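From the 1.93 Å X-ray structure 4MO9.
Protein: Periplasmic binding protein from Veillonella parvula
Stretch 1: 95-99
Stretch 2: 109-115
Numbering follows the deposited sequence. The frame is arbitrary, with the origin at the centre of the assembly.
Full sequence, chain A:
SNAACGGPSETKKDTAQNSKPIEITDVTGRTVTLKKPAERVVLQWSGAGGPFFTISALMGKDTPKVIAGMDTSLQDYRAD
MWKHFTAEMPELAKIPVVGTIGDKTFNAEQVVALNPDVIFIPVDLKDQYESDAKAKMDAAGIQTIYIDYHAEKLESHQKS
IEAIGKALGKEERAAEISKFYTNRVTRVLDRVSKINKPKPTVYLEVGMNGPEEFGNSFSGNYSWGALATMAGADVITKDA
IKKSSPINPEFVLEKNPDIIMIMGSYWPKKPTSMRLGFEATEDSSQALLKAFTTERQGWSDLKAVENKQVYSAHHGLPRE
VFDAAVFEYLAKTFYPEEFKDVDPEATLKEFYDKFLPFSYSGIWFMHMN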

ATOM      1  N   ILE A  95       2.564 -11.225  20.647  1.00 42.74           N
ATOM      2  CA  ILE A  95       1.662 -10.153  21.055  1.00 40.87           C
ATOM      3  C   ILE A  95       0.215 -10.648  20.983  1.00 41.31           C
ATOM      4  O   ILE A  95      -0.178 -11.264  19.991  1.00 43.07           O
ATOM      5  CB  ILE A  95       1.832  -8.907  20.148  1.00 43.08           C
ATOM      6  CG1 ILE A  95       3.280  -8.393  20.200  1.00 42.54           C
ATOM      7  CG2 ILE A  95       0.857  -7.803  20.550  1.00 40.64           C
ATOM      8  CD1 ILE A  95       3.598  -7.348  19.118  1.00 40.01           C
ATOM      9  N   PRO A  96      -0.579 -10.391  22.038  1.00 42.13           N
ATOM     10  CA  PRO A  96      -1.997 -10.778  22.035  1.00 43.16           C
ATOM     11  C   PRO A  96      -2.697 -10.346  20.748  1.00 40.14           C
ATOM     12  O   PRO A  96      -2.484  -9.222  20.283  1.00 40.84           O
ATOM     13  CB  PRO A  96      -2.560 -10.015  23.238  1.00 44.10           C
ATOM     14  CG  PRO A  96      -1.401  -9.963  24.196  1.00 44.05           C
ATOM     15  CD  PRO A  96      -0.177  -9.782  23.322  1.00 42.01           C
ATOM     16  N   VAL A  97      -3.501 -11.236  20.176  1.00 37.54           N
ATOM     17  CA  VAL A  97      -4.180 -10.976  18.909  1.00 39.54           C
ATOM     18  C   VAL A  97      -5.522 -10.279  19.148  1.00 38.77           C
ATOM     19  O   VAL A  97      -6.219 -10.609  20.114  1.00 40.33           O
ATOM     20  CB  VAL A  97      -4.388 -12.303  18.142  1.00 43.99           C
ATOM     21  CG1 VAL A  97      -5.297 -12.114  16.939  1.00 43.71           C
ATOM     22  CG2 VAL A  97      -3.046 -12.877  17.701  1.00 43.16           C
ATOM     23  N   VAL A  98      -5.872  -9.301  18.307  1.00 34.10           N
ATOM     24  CA  VAL A  98      -7.193  -8.662  18.379  1.00 34.52           C
ATOM     25  C   VAL A  98      -7.945  -8.801  17.054  1.00 36.91           C
ATOM     26  O   VAL A  98      -7.330  -8.986  15.997  1.00 36.51           O
ATOM     27  CB  VAL A  98      -7.114  -7.151  18.736  1.00 31.29           C
ATOM     28  CG1 VAL A  98      -6.514  -6.958  20.107  1.00 34.08           C
ATOM     29  CG2 VAL A  98      -6.293  -6.395  17.693  1.00 29.41           C
ATOM     30  N   GLY A  99      -9.272  -8.705  17.103  1.00 34.78           N
ATOM     31  CA  GLY A  99     -10.058  -8.777  15.886  1.00 38.33           C
ATOM     32  C   GLY A  99      -9.869  -7.543  15.017  1.00 37.96           C
ATOM     33  O   GLY A  99      -9.103  -6.632  15.367  1.00 37.40           O
ATOM     34  N   GLU A 109     -14.547  -5.543  24.249  1.00 45.20           N
ATOM     35  CA  GLU A 109     -14.168  -5.892  25.617  1.00 45.08           C
ATOM     36  C   GLU A 109     -12.797  -6.580  25.679  1.00 44.53           C
ATOM     37  O   GLU A 109     -12.036  -6.380  26.628  1.00 43.02           O
ATOM     38  CB  GLU A 109     -15.246  -6.774  26.262  1.00 49.11           C
ATOM     39  CG  GLU A 109     -16.547  -6.047  26.629  1.00 53.17           C
ATOM     40  CD  GLU A 109     -17.384  -5.661  25.415  1.00 59.03           C
ATOM     41  OE1 GLU A 109     -17.290  -6.352  24.376  1.00 62.79           O
ATOM     42  OE2 GLU A 109     -18.132  -4.657  25.494  1.00 60.01           O
ATOM     43  N   GLN A 110     -12.487  -7.390  24.671  1.00 43.63           N
ATOM     44  CA  GLN A 110     -11.188  -8.066  24.611  1.00 44.11           C
ATOM     45  C   GLN A 110     -10.074  -7.045  24.402  1.00 40.59           C
ATOM     46  O   GLN A 110      -8.988  -7.148  24.983  1.00 39.65           O
ATOM     47  CB  GLN A 110     -11.176  -9.112  23.490  1.00 44.33           C
ATOM     48  CG  GLN A 110      -9.908  -9.963  23.419  1.00 47.85           C
ATOM     49  CD  GLN A 110      -8.893  -9.455  22.398  1.00 49.64           C
ATOM     50  OE1 GLN A 110      -7.724  -9.850  22.418  1.00 51.16           O
ATOM     51  NE2 GLN A 110      -9.338  -8.579  21.503  1.00 48.98           N
ATOM     52  N   VAL A 111     -10.357  -6.037  23.586  1.00 37.59           N
ATOM     53  CA  VAL A 111      -9.382  -4.990  23.325  1.00 37.02           C
ATOM     54  C   VAL A 111      -9.163  -4.114  24.560  1.00 37.99           C
ATOM     55  O   VAL A 111      -8.015  -3.860  24.949  1.00 37.81           O
ATOM     56  CB  VAL A 111      -9.810  -4.113  22.143  1.00 33.10           C
ATOM     57  CG1 VAL A 111      -8.818  -2.974  21.964  1.00 31.16           C
ATOM     58  CG2 VAL A 111      -9.913  -4.960  20.874  1.00 33.39           C
ATOM     59  N   VAL A 112     -10.260  -3.659  25.171  1.00 37.94           N
ATOM     60  CA  VAL A 112     -10.201  -2.866  26.408  1.00 36.67           C
ATOM     61  C   VAL A 112      -9.389  -3.590  27.480  1.00 38.73           C
ATOM     62  O   VAL A 112      -8.676  -2.965  28.269  1.00 40.20           O
ATOM     63  CB  VAL A 112     -11.621  -2.552  26.942  1.00 37.74           C
ATOM     64  CG1 VAL A 112     -11.570  -1.890  28.318  1.00 38.27           C
ATOM     65  CG2 VAL A 112     -12.369  -1.663  25.958  1.00 37.40           C
ATOM     66  N   ALA A 113      -9.482  -4.914  27.487  1.00 38.75           N
ATOM     67  CA  ALA A 113      -8.796  -5.731  28.480  1.00 40.31           C
ATOM     68  C   ALA A 113      -7.278  -5.737  28.296  1.00 39.28           C
ATOM     69  O   ALA A 113      -6.545  -6.202  29.171  1.00 40.09           O
ATOM     70  CB  ALA A 113      -9.333  -7.139  28.447  1.00 44.05           C
ATOM     71  N   LEU A 114      -6.809  -5.231  27.162  1.00 36.32           N
ATOM     72  CA  LEU A 114      -5.378  -5.119  26.911  1.00 38.83           C
ATOM     73  C   LEU A 114      -4.794  -3.820  27.482  1.00 41.23           C
ATOM     74  O   LEU A 114      -3.587  -3.573  27.366  1.00 41.11           O
ATOM     75  CB  LEU A 114      -5.111  -5.175  25.410  1.00 34.29           C
ATOM     76  CG  LEU A 114      -5.478  -6.475  24.693  1.00 35.46           C
ATOM     77  CD1 LEU A 114      -5.180  -6.319  23.228  1.00 36.14           C
ATOM     78  CD2 LEU A 114      -4.705  -7.652  25.248  1.00 37.40           C
ATOM     79  N   ASN A 115      -5.653  -3.006  28.098  1.00 40.60           N
ATOM     80  CA  ASN A 115      -5.272  -1.676  28.582  1.00 40.28           C
ATOM     81  C   ASN A 115      -4.458  -0.845  27.594  1.00 36.99           C
ATOM     82  O   ASN A 115      -3.396  -0.332  27.943  1.00 37.61           O
ATOM     83  CB  ASN A 115      -4.540  -1.797  29.915  1.00 43.08           C
ATOM     84  CG  ASN A 115      -5.434  -2.344  30.995  1.00 50.99           C
ATOM     85  OD1 ASN A 115      -6.560  -1.871  31.174  1.00 53.95           O
ATOM     86  ND2 ASN A 115      -4.959  -3.361  31.708  1.00 54.42           N
TER

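The contact sets an extended, irregular segment against the last part of a helix. Residues 109-112 are helical, and a type I turn runs from Val-112 to Asn-115, in which Asn-115 N donates to Val-112 O at 3.0 Å. The positive phi of Asn-115, 46°, marks the departure from helical geometry. The backbones stand 6.5 Å apart between the CA atoms of Val-98 and Val-111, and 8.2 Å between those of Pro-96 and Leu-114, so the gap is wider at the turn and is bridged by side chains.

Val-98 is the main bump. Its CA-to-CB bond points toward the helix, and with chi1 at -63° (m) its CG1 lies 3.5 Å from Leu-114 CD1 and 4.0 Å from Val-111 CG2. This methyl therefore sits in a shallow hollow between the two side chains, with Gln-110 also beside it. Leu-114, extended in its m,t rotamer, reaches back across the wider gap: while CD1 meets Val-98, CD2 lies 3.8 Å from Pro-96 CB. These are apolar contacts, governed by shape rather than direction.

The CA-to-CB bond of Val-97 points away from the helix, yet its carbonyl faces Gln-110. As modelled, Val-97 O is 2.9 Å from Gln-110 OE1, but the amide is probably turned over, leaving its bonding open. The two stretches together bury 212 Å².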